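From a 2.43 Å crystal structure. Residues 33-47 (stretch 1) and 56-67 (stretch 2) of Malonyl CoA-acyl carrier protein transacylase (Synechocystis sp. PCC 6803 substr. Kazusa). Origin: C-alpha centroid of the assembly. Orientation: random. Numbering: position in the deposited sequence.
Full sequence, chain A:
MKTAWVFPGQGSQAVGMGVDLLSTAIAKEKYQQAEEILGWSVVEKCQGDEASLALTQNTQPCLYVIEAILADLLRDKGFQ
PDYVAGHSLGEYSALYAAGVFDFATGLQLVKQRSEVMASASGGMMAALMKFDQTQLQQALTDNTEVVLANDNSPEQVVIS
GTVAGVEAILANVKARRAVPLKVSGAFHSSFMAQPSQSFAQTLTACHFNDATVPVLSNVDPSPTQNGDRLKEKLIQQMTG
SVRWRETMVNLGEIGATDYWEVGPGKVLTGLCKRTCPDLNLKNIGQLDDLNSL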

ATOM      1  N   GLN A  33     -19.833  -9.258  -3.292  1.00 27.05           N
ATOM      2  CA  GLN A  33     -18.762 -10.239  -3.407  1.00 27.33           C
ATOM      3  C   GLN A  33     -17.827 -10.204  -2.206  1.00 32.80           C
ATOM      4  O   GLN A  33     -17.480 -11.251  -1.661  1.00 32.92           O
ATOM      5  N   ALA A  34     -17.392  -9.009  -1.810  1.00 23.50           N
ATOM      6  CA  ALA A  34     -16.514  -8.905  -0.655  1.00 24.80           C
ATOM      7  C   ALA A  34     -17.218  -9.420   0.593  1.00 28.47           C
ATOM      8  O   ALA A  34     -16.592 -10.049   1.443  1.00 30.98           O
ATOM      9  N   GLU A  35     -18.521  -9.189   0.695  1.00 27.95           N
ATOM     10  CA  GLU A  35     -19.230  -9.577   1.909  1.00 31.71           C
ATOM     11  C   GLU A  35     -19.313 -11.113   2.028  1.00 34.30           C
ATOM     12  O   GLU A  35     -19.103 -11.651   3.114  1.00 36.14           O
ATOM     13  N   GLU A  36     -19.589 -11.816   0.927  1.00 30.51           N
ATOM     14  CA  GLU A  36     -19.613 -13.280   0.962  1.00 35.90           C
ATOM     15  C   GLU A  36     -18.231 -13.862   1.240  1.00 38.92           C
ATOM     16  O   GLU A  36     -18.112 -14.812   1.998  1.00 47.53           O
ATOM     17  N   ILE A  37     -17.191 -13.293   0.636  1.00 37.95           N
ATOM     18  CA  ILE A  37     -15.816 -13.752   0.853  1.00 31.52           C
ATOM     19  C   ILE A  37     -15.302 -13.484   2.275  1.00 31.95           C
ATOM     20  O   ILE A  37     -14.611 -14.311   2.868  1.00 35.19           O
ATOM     21  N   LEU A  38     -15.631 -12.320   2.820  1.00 33.37           N
ATOM     22  CA  LEU A  38     -15.064 -11.900   4.100  1.00 31.68           C
ATOM     23  C   LEU A  38     -15.920 -12.297   5.288  1.00 31.92           C
ATOM     24  O   LEU A  38     -15.421 -12.419   6.399  1.00 33.54           O
ATOM     25  N   GLY A  39     -17.218 -12.448   5.062  1.00 33.28           N
ATOM     26  CA  GLY A  39     -18.144 -12.710   6.146  1.00 33.18           C
ATOM     27  C   GLY A  39     -18.615 -11.467   6.880  1.00 36.96           C
ATOM     28  O   GLY A  39     -19.291 -11.563   7.907  1.00 35.71           O
ATOM     29  N   TRP A  40     -18.259 -10.295   6.358  1.00 34.48           N
ATOM     30  CA  TRP A  40     -18.734  -9.037   6.918  1.00 29.35           C
ATOM     31  C   TRP A  40     -18.721  -7.959   5.853  1.00 31.76           C
ATOM     32  O   TRP A  40     -17.980  -8.041   4.878  1.00 32.96           O
ATOM     33  N   SER A  41     -19.558  -6.946   6.037  1.00 33.82           N
ATOM     34  CA  SER A  41     -19.724  -5.904   5.037  1.00 30.25           C
ATOM     35  C   SER A  41     -18.619  -4.852   5.092  1.00 33.08           C
ATOM     36  O   SER A  41     -18.361  -4.257   6.147  1.00 27.21           O
ATOM     37  N   VAL A  42     -17.975  -4.612   3.952  1.00 25.58           N
ATOM     38  CA  VAL A  42     -16.974  -3.548   3.879  1.00 28.57           C
ATOM     39  C   VAL A  42     -17.623  -2.163   4.064  1.00 25.55           C
ATOM     40  O   VAL A  42     -17.069  -1.302   4.752  1.00 25.42           O
ATOM     41  N   VAL A  43     -18.798  -1.964   3.476  1.00 21.96           N
ATOM     42  CA  VAL A  43     -19.529  -0.707   3.631  1.00 25.88           C
ATOM     43  C   VAL A  43     -19.802  -0.406   5.092  1.00 27.13           C
ATOM     44  O   VAL A  43     -19.495   0.687   5.579  1.00 26.06           O
ATOM     45  N   GLU A  44     -20.360  -1.390   5.790  1.00 25.37           N
ATOM     46  CA  GLU A  44     -20.691  -1.219   7.200  1.00 26.00           C
ATOM     47  C   GLU A  44     -19.455  -0.878   8.006  1.00 27.31           C
ATOM     48  O   GLU A  44     -19.470   0.042   8.808  1.00 34.75           O
ATOM     49  N   LYS A  45     -18.370  -1.609   7.767  1.00 32.28           N
ATOM     50  CA  LYS A  45     -17.139  -1.440   8.533  1.00 28.84           C
ATOM     51  C   LYS A  45     -16.471  -0.081   8.285  1.00 27.88           C
ATOM     52  O   LYS A  45     -15.844   0.476   9.175  1.00 30.13           O
ATOM     53  N   CYS A  46     -16.614   0.460   7.081  1.00 27.38           N
ATOM     54  CA  CYS A  46     -16.027   1.760   6.769  1.00 27.90           C
ATOM     55  C   CYS A  46     -16.782   2.912   7.440  1.00 33.47           C
ATOM     56  O   CYS A  46     -16.313   4.052   7.461  1.00 28.17           O
ATOM     57  N   GLN A  47     -17.963   2.617   7.967  1.00 29.64           N
ATOM     58  CA  GLN A  47     -18.772   3.642   8.592  1.00 30.60           C
ATOM     59  C   GLN A  47     -18.763   3.493  10.096  1.00 34.34           C
ATOM     60  O   GLN A  47     -19.556   4.123  10.800  1.00 37.08           O
ATOM     61  N   THR A  56      -5.575  -3.284  11.296  1.00 30.15           N
ATOM     62  CA  THR A  56      -5.111  -3.699   9.973  1.00 25.47           C
ATOM     63  C   THR A  56      -5.921  -4.858   9.359  1.00 26.05           C
ATOM     64  O   THR A  56      -5.992  -4.963   8.143  1.00 26.08           O
ATOM     65  N   GLN A  57      -6.559  -5.688  10.187  1.00 25.91           N
ATOM     66  CA  GLN A  57      -7.397  -6.784   9.684  1.00 26.29           C
ATOM     67  C   GLN A  57      -8.721  -6.288   9.106  1.00 23.04           C
ATOM     68  O   GLN A  57      -9.384  -7.003   8.360  1.00 21.81           O
ATOM     69  N   ASN A  58      -9.110  -5.071   9.469  1.00 24.62           N
ATOM     70  CA  ASN A  58     -10.220  -4.388   8.809  1.00 24.24           C
ATOM     71  C   ASN A  58      -9.713  -3.536   7.651  1.00 20.75           C
ATOM     72  O   ASN A  58     -10.215  -3.610   6.535  1.00 21.45           O
ATOM     73  N   THR A  59      -8.698  -2.731   7.935  1.00 22.37           N
ATOM     74  CA  THR A  59      -8.216  -1.736   6.994  1.00 21.32           C
ATOM     75  C   THR A  59      -7.779  -2.334   5.664  1.00 25.39           C
ATOM     76  O   THR A  59      -8.110  -1.804   4.600  1.00 23.56           O
ATOM     77  N   GLN A  60      -7.036  -3.434   5.713  1.00 20.23           N
ATOM     78  CA  GLN A  60      -6.450  -3.920   4.481  1.00 23.76           C
ATOM     79  C   GLN A  60      -7.535  -4.409   3.515  1.00 22.14           C
ATOM     80  O   GLN A  60      -7.604  -3.919   2.387  1.00 20.30           O
ATOM     81  N   PRO A  61      -8.406  -5.340   3.940  1.00 24.52           N
ATOM     82  CA  PRO A  61      -9.403  -5.712   2.926  1.00 23.51           C
ATOM     83  C   PRO A  61     -10.357  -4.557   2.565  1.00 25.07           C
ATOM     84  O   PRO A  61     -10.829  -4.499   1.424  1.00 22.71           O
ATOM     85  N   CYS A  62     -10.627  -3.654   3.505  1.00 18.55           N
ATOM     86  CA  CYS A  62     -11.426  -2.478   3.170  1.00 25.18           C
ATOM     87  C   CYS A  62     -10.767  -1.620   2.075  1.00 26.93           C
ATOM     88  O   CYS A  62     -11.425  -1.250   1.091  1.00 24.01           O
ATOM     89  N   LEU A  63      -9.480  -1.303   2.238  1.00 21.53           N
ATOM     90  CA  LEU A  63      -8.773  -0.496   1.246  1.00 19.61           C
ATOM     91  C   LEU A  63      -8.680  -1.220  -0.095  1.00 19.75           C
ATOM     92  O   LEU A  63      -8.820  -0.603  -1.147  1.00 19.05           O
ATOM     93  N   TYR A  64      -8.452  -2.530  -0.056  1.00 17.09           N
ATOM     94  CA  TYR A  64      -8.349  -3.294  -1.287  1.00 19.39           C
ATOM     95  C   TYR A  64      -9.667  -3.300  -2.056  1.00 18.52           C
ATOM     96  O   TYR A  64      -9.683  -3.115  -3.265  1.00 18.97           O
ATOM     97  N   VAL A  65     -10.768  -3.546  -1.364  1.00 19.01           N
ATOM     98  CA  VAL A  65     -12.058  -3.650  -2.027  1.00 19.86           C
ATOM     99  C   VAL A  65     -12.437  -2.307  -2.659  1.00 20.28           C
ATOM    100  O   VAL A  65     -12.919  -2.243  -3.796  1.00 19.65           O
ATOM    101  N   ILE A  66     -12.201  -1.231  -1.919  1.00 18.39           N
ATOM    102  CA  ILE A  66     -12.532   0.106  -2.395  1.00 21.42           C
ATOM    103  C   ILE A  66     -11.650   0.512  -3.576  1.00 19.41           C
ATOM    104  O   ILE A  66     -12.145   1.039  -4.583  1.00 17.41           O
ATOM    105  N   GLU A  67     -10.353   0.250  -3.450  1.00 18.05           N
ATOM    106  CA  GLU A  67      -9.408   0.528  -4.517  1.00 16.14           C
ATOM    107  C   GLU A  67      -9.716  -0.266  -5.794  1.00 17.43           C
ATOM    108  O   GLU A  67      -9.691   0.296  -6.895  1.00 17.99           O
TER

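What fills the centre of the contact? Cys-62 does, with the largest covered area of any residue here. Its CA-to-CB bond runs sideways to stretch 1, and the m rotamer places SG among several neighbours: 3.8 Å from CG1 of Val-42 and 3.8 Å from SG of Cys-46. The latter spacing is far too long for a disulfide, so the two sulfurs simply pack against each other. Val-42, a t rotamer pointing toward stretch 2, lies where the backbones come close, its CA 5.7 Å from CA of Cys-62.

How does the apolar packing spread along the helix? Val-65, also t and pointing toward its partner, brings CG2 to 4.0 Å from CG2 of Val-42 and to 3.6 Å from CB of Ala-34. The short alanine side chain fits a CA-to-CA separation of 7.0 Å between Ala-34 and Val-65. Ile-66 starts sideways, but with chi1 m and chi2 t its end comes nearer, and CD1 rests 3.6 Å from SG of Cys-46, itself an m rotamer.

What role does the tryptophan play? Trp-40, with chi1 p, points toward stretch 2 and meets it mainly with the edge of its ring. CH2 lies 3.8 Å from CG of Pro-61, and CZ3 lies 4.0 Å from SG of Cys-62, a sulfur-aromatic contact near the ring plane. Leu-38 (m, t) adds to the proline's surroundings, its CD2 3.8 Å from CB of Pro-61.

Where does the contact turn polar? Lys-45 points toward stretch 2, and its t, p, p, p chain curls so that NZ donates a hydrogen bond to OD1 of Asn-58 at 3.2 Å. Asn-58, chi1 m, leaves its helix sideways, yet its end approaches the lysine. The aliphatic part of Lys-45 still serves the apolar side, with CG 4.1 Å from SG of Cys-62.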

ATOM      1  CB  GLN A  33     -17.938 -10.010  -4.663  1.00 29.40           C
ATOM      2  CG  GLN A  33     -18.669 -10.211  -5.949  1.00 31.43           C
ATOM      3  CD  GLN A  33     -17.740 -10.043  -7.130  1.00 39.17           C
ATOM      4  OE1 GLN A  33     -18.038  -9.302  -8.074  1.00 36.57           O
ATOM      5  NE2 GLN A  33     -16.593 -10.725  -7.080  1.00 36.98           N
ATOM      6  CB  ALA A  34     -16.046  -7.478  -0.449  1.00 24.57           C
ATOM      7  CB  GLU A  35     -20.629  -8.935   1.962  1.00 27.06           C
ATOM      8  CG  GLU A  35     -21.319  -9.088   3.316  1.00 32.27           C
ATOM      9  CD  GLU A  35     -22.636  -8.319   3.433  1.00 34.09           C
ATOM     10  OE1 GLU A  35     -23.150  -7.816   2.416  1.00 32.55           O
ATOM     11  OE2 GLU A  35     -23.162  -8.221   4.558  1.00 37.27           O
ATOM     12  CB  GLU A  36     -20.159 -13.873  -0.345  1.00 43.03           C
ATOM     13  CG  GLU A  36     -19.670 -13.167  -1.589  1.00 50.17           C
ATOM     14  CD  GLU A  36     -19.665 -14.029  -2.846  1.00 55.83           C
ATOM     15  OE1 GLU A  36     -18.571 -14.520  -3.226  1.00 59.26           O
ATOM     16  OE2 GLU A  36     -20.744 -14.194  -3.463  1.00 56.56           O
ATOM     17  CB  ILE A  37     -14.862 -13.079  -0.151  1.00 31.42           C
ATOM     18  CG1 ILE A  37     -15.180 -13.543  -1.570  1.00 30.79           C
ATOM     19  CG2 ILE A  37     -13.400 -13.358   0.190  1.00 27.99           C
ATOM     20  CD1 ILE A  37     -14.607 -12.627  -2.634  1.00 31.05           C
ATOM     21  CB  LEU A  38     -14.877 -10.384   4.138  1.00 29.84           C
ATOM     22  CG  LEU A  38     -13.806  -9.702   3.303  1.00 26.23           C
ATOM     23  CD1 LEU A  38     -14.138  -8.237   3.248  1.00 23.36           C
ATOM     24  CD2 LEU A  38     -12.445  -9.898   3.938  1.00 27.49           C
ATOM     25  CB  TRP A  40     -17.896  -8.607   8.131  1.00 32.80           C
ATOM     26  CG  TRP A  40     -16.394  -8.727   7.980  1.00 34.22           C
ATOM     27  CD1 TRP A  40     -15.625  -9.798   8.321  1.00 31.43           C
ATOM     28  CD2 TRP A  40     -15.488  -7.733   7.474  1.00 34.60           C
ATOM     29  NE1 TRP A  40     -14.304  -9.541   8.056  1.00 33.05           N
ATOM     30  CE2 TRP A  40     -14.191  -8.283   7.528  1.00 33.46           C
ATOM     31  CE3 TRP A  40     -15.650  -6.440   6.961  1.00 33.33           C
ATOM     32  CZ2 TRP A  40     -13.060  -7.586   7.104  1.00 28.22           C
ATOM     33  CZ3 TRP A  40     -14.522  -5.744   6.543  1.00 28.52           C
ATOM     34  CH2 TRP A  40     -13.246  -6.318   6.625  1.00 27.49           C
ATOM     35  CB  SER A  41     -21.079  -5.235   5.215  1.00 26.05           C
ATOM     36  OG  SER A  41     -21.170  -4.073   4.413  1.00 33.26           O
ATOM     37  CB  VAL A  42     -16.185  -3.610   2.547  1.00 27.14           C
ATOM     38  CG1 VAL A  42     -15.340  -2.345   2.334  1.00 23.75           C
ATOM     39  CG2 VAL A  42     -15.303  -4.852   2.531  1.00 22.48           C
ATOM     40  CB  VAL A  43     -20.875  -0.724   2.883  1.00 21.52           C
ATOM     41  CG1 VAL A  43     -21.536   0.629   2.969  1.00 25.09           C
ATOM     42  CG2 VAL A  43     -20.654  -1.075   1.451  1.00 24.22           C
ATOM     43  CB  GLU A  44     -21.362  -2.480   7.760  1.00 34.09           C
ATOM     44  CG  GLU A  44     -22.784  -2.772   7.210  1.00 39.12           C
ATOM     45  CD  GLU A  44     -23.859  -1.811   7.742  1.00 39.34           C
ATOM     46  OE1 GLU A  44     -23.837  -1.488   8.948  1.00 39.44           O
ATOM     47  OE2 GLU A  44     -24.729  -1.382   6.951  1.00 44.52           O
ATOM     48  CB  LYS A  45     -16.179  -2.591   8.211  1.00 29.69           C
ATOM     49  CG  LYS A  45     -14.890  -2.634   9.040  1.00 34.73           C
ATOM     50  CD  LYS A  45     -15.137  -2.752  10.542  1.00 40.00           C
ATOM     51  CE  LYS A  45     -16.023  -3.952  10.883  1.00 48.23           C
ATOM     52  NZ  LYS A  45     -15.436  -5.267  10.464  1.00 44.56           N
ATOM     53  CB  CYS A  46     -15.993   1.984   5.254  1.00 26.81           C
ATOM     54  SG  CYS A  46     -14.702   1.065   4.376  1.00 26.67           S
ATOM     55  CB  GLN A  47     -20.194   3.574   8.086  1.00 26.88           C
ATOM     56  CG  GLN A  47     -20.342   4.006   6.671  1.00 26.12           C
ATOM     57  CD  GLN A  47     -21.781   3.982   6.261  1.00 31.13           C
ATOM     58  OE1 GLN A  47     -22.322   2.931   5.920  1.00 34.31           O
ATOM     59  NE2 GLN A  47     -22.430   5.130   6.334  1.00 30.17           N
ATOM     60  CB  THR A  56      -3.607  -4.078  10.014  1.00 32.45           C
ATOM     61  OG1 THR A  56      -3.027  -3.886   8.714  1.00 34.02           O
ATOM     62  CG2 THR A  56      -3.384  -5.519  10.477  1.00 26.02           C
ATOM     63  CB  GLN A  57      -7.671  -7.823  10.788  1.00 28.14           C
ATOM     64  CG  GLN A  57      -8.532  -7.338  11.963  1.00 33.09           C
ATOM     65  CD  GLN A  57      -7.733  -6.688  13.089  1.00 35.88           C
ATOM     66  OE1 GLN A  57      -6.504  -6.606  13.038  1.00 35.84           O
ATOM     67  NE2 GLN A  57      -8.440  -6.236  14.128  1.00 40.60           N
ATOM     68  CB  ASN A  58     -10.988  -3.502   9.798  1.00 26.40           C
ATOM     69  CG  ASN A  58     -11.680  -4.303  10.910  1.00 30.74           C
ATOM     70  OD1 ASN A  58     -12.199  -5.399  10.684  1.00 28.97           O
ATOM     71  ND2 ASN A  58     -11.690  -3.743  12.115  1.00 27.07           N
ATOM     72  CB  THR A  59      -7.035  -0.966   7.560  1.00 24.39           C
ATOM     73  OG1 THR A  59      -7.315  -0.577   8.913  1.00 27.94           O
ATOM     74  CG2 THR A  59      -6.752   0.258   6.698  1.00 22.96           C
ATOM     75  CB  GLN A  60      -5.393  -5.000   4.756  1.00 19.62           C
ATOM     76  CG  GLN A  60      -4.187  -4.469   5.508  1.00 18.39           C
ATOM     77  CD  GLN A  60      -2.999  -5.407   5.419  1.00 24.73           C
ATOM     78  OE1 GLN A  60      -2.803  -6.086   4.409  1.00 23.39           O
ATOM     79  NE2 GLN A  60      -2.208  -5.462   6.478  1.00 24.48           N
ATOM     80  CB  PRO A  61     -10.158  -6.879   3.580  1.00 26.95           C
ATOM     81  CG  PRO A  61      -9.855  -6.791   5.029  1.00 23.55           C
ATOM     82  CD  PRO A  61      -8.511  -6.164   5.158  1.00 22.88           C
ATOM     83  CB  CYS A  62     -11.692  -1.629   4.410  1.00 21.55           C
ATOM     84  SG  CYS A  62     -13.069  -2.223   5.408  1.00 26.89           S
ATOM     85  CB  LEU A  63      -7.372  -0.140   1.735  1.00 18.77           C
ATOM     86  CG  LEU A  63      -7.274   0.964   2.777  1.00 21.92           C
ATOM     87  CD1 LEU A  63      -5.832   1.133   3.228  1.00 20.46           C
ATOM     88  CD2 LEU A  63      -7.822   2.273   2.223  1.00 21.52           C
ATOM     89  CB  TYR A  64      -7.900  -4.733  -1.006  1.00 16.96           C
ATOM     90  CG  TYR A  64      -8.013  -5.661  -2.214  1.00 17.31           C
ATOM     91  CD1 TYR A  64      -9.193  -6.354  -2.486  1.00 16.30           C
ATOM     92  CD2 TYR A  64      -6.934  -5.848  -3.077  1.00 19.39           C
ATOM     93  CE1 TYR A  64      -9.301  -7.201  -3.572  1.00 16.34           C
ATOM     94  CE2 TYR A  64      -7.030  -6.698  -4.170  1.00 18.92           C
ATOM     95  CZ  TYR A  64      -8.222  -7.370  -4.408  1.00 20.64           C
ATOM     96  OH  TYR A  64      -8.324  -8.219  -5.481  1.00 23.26           O
ATOM     97  CB  VAL A  65     -13.160  -4.115  -1.032  1.00 26.82           C
ATOM     98  CG1 VAL A  65     -14.559  -3.904  -1.623  1.00 22.22           C
ATOM     99  CG2 VAL A  65     -12.944  -5.569  -0.633  1.00 17.58           C
ATOM    100  CB  ILE A  66     -12.408   1.147  -1.259  1.00 19.36           C
ATOM    101  CG1 ILE A  66     -13.569   0.967  -0.283  1.00 16.68           C
ATOM    102  CG2 ILE A  66     -12.371   2.566  -1.824  1.00 15.74           C
ATOM    103  CD1 ILE A  66     -13.375   1.672   1.031  1.00 20.25           C
ATOM    104  CB  GLU A  67      -7.984   0.268  -4.022  1.00 17.68           C
ATOM    105  CG  GLU A  67      -7.464   1.417  -3.142  1.00 18.26           C
ATOM    106  CD  GLU A  67      -6.204   1.091  -2.357  1.00 18.55           C
ATOM    107  OE1 GLU A  67      -5.620   0.001  -2.545  1.00 19.66           O
ATOM    108  OE2 GLU A  67      -5.789   1.946  -1.549  1.00 16.11           O
TER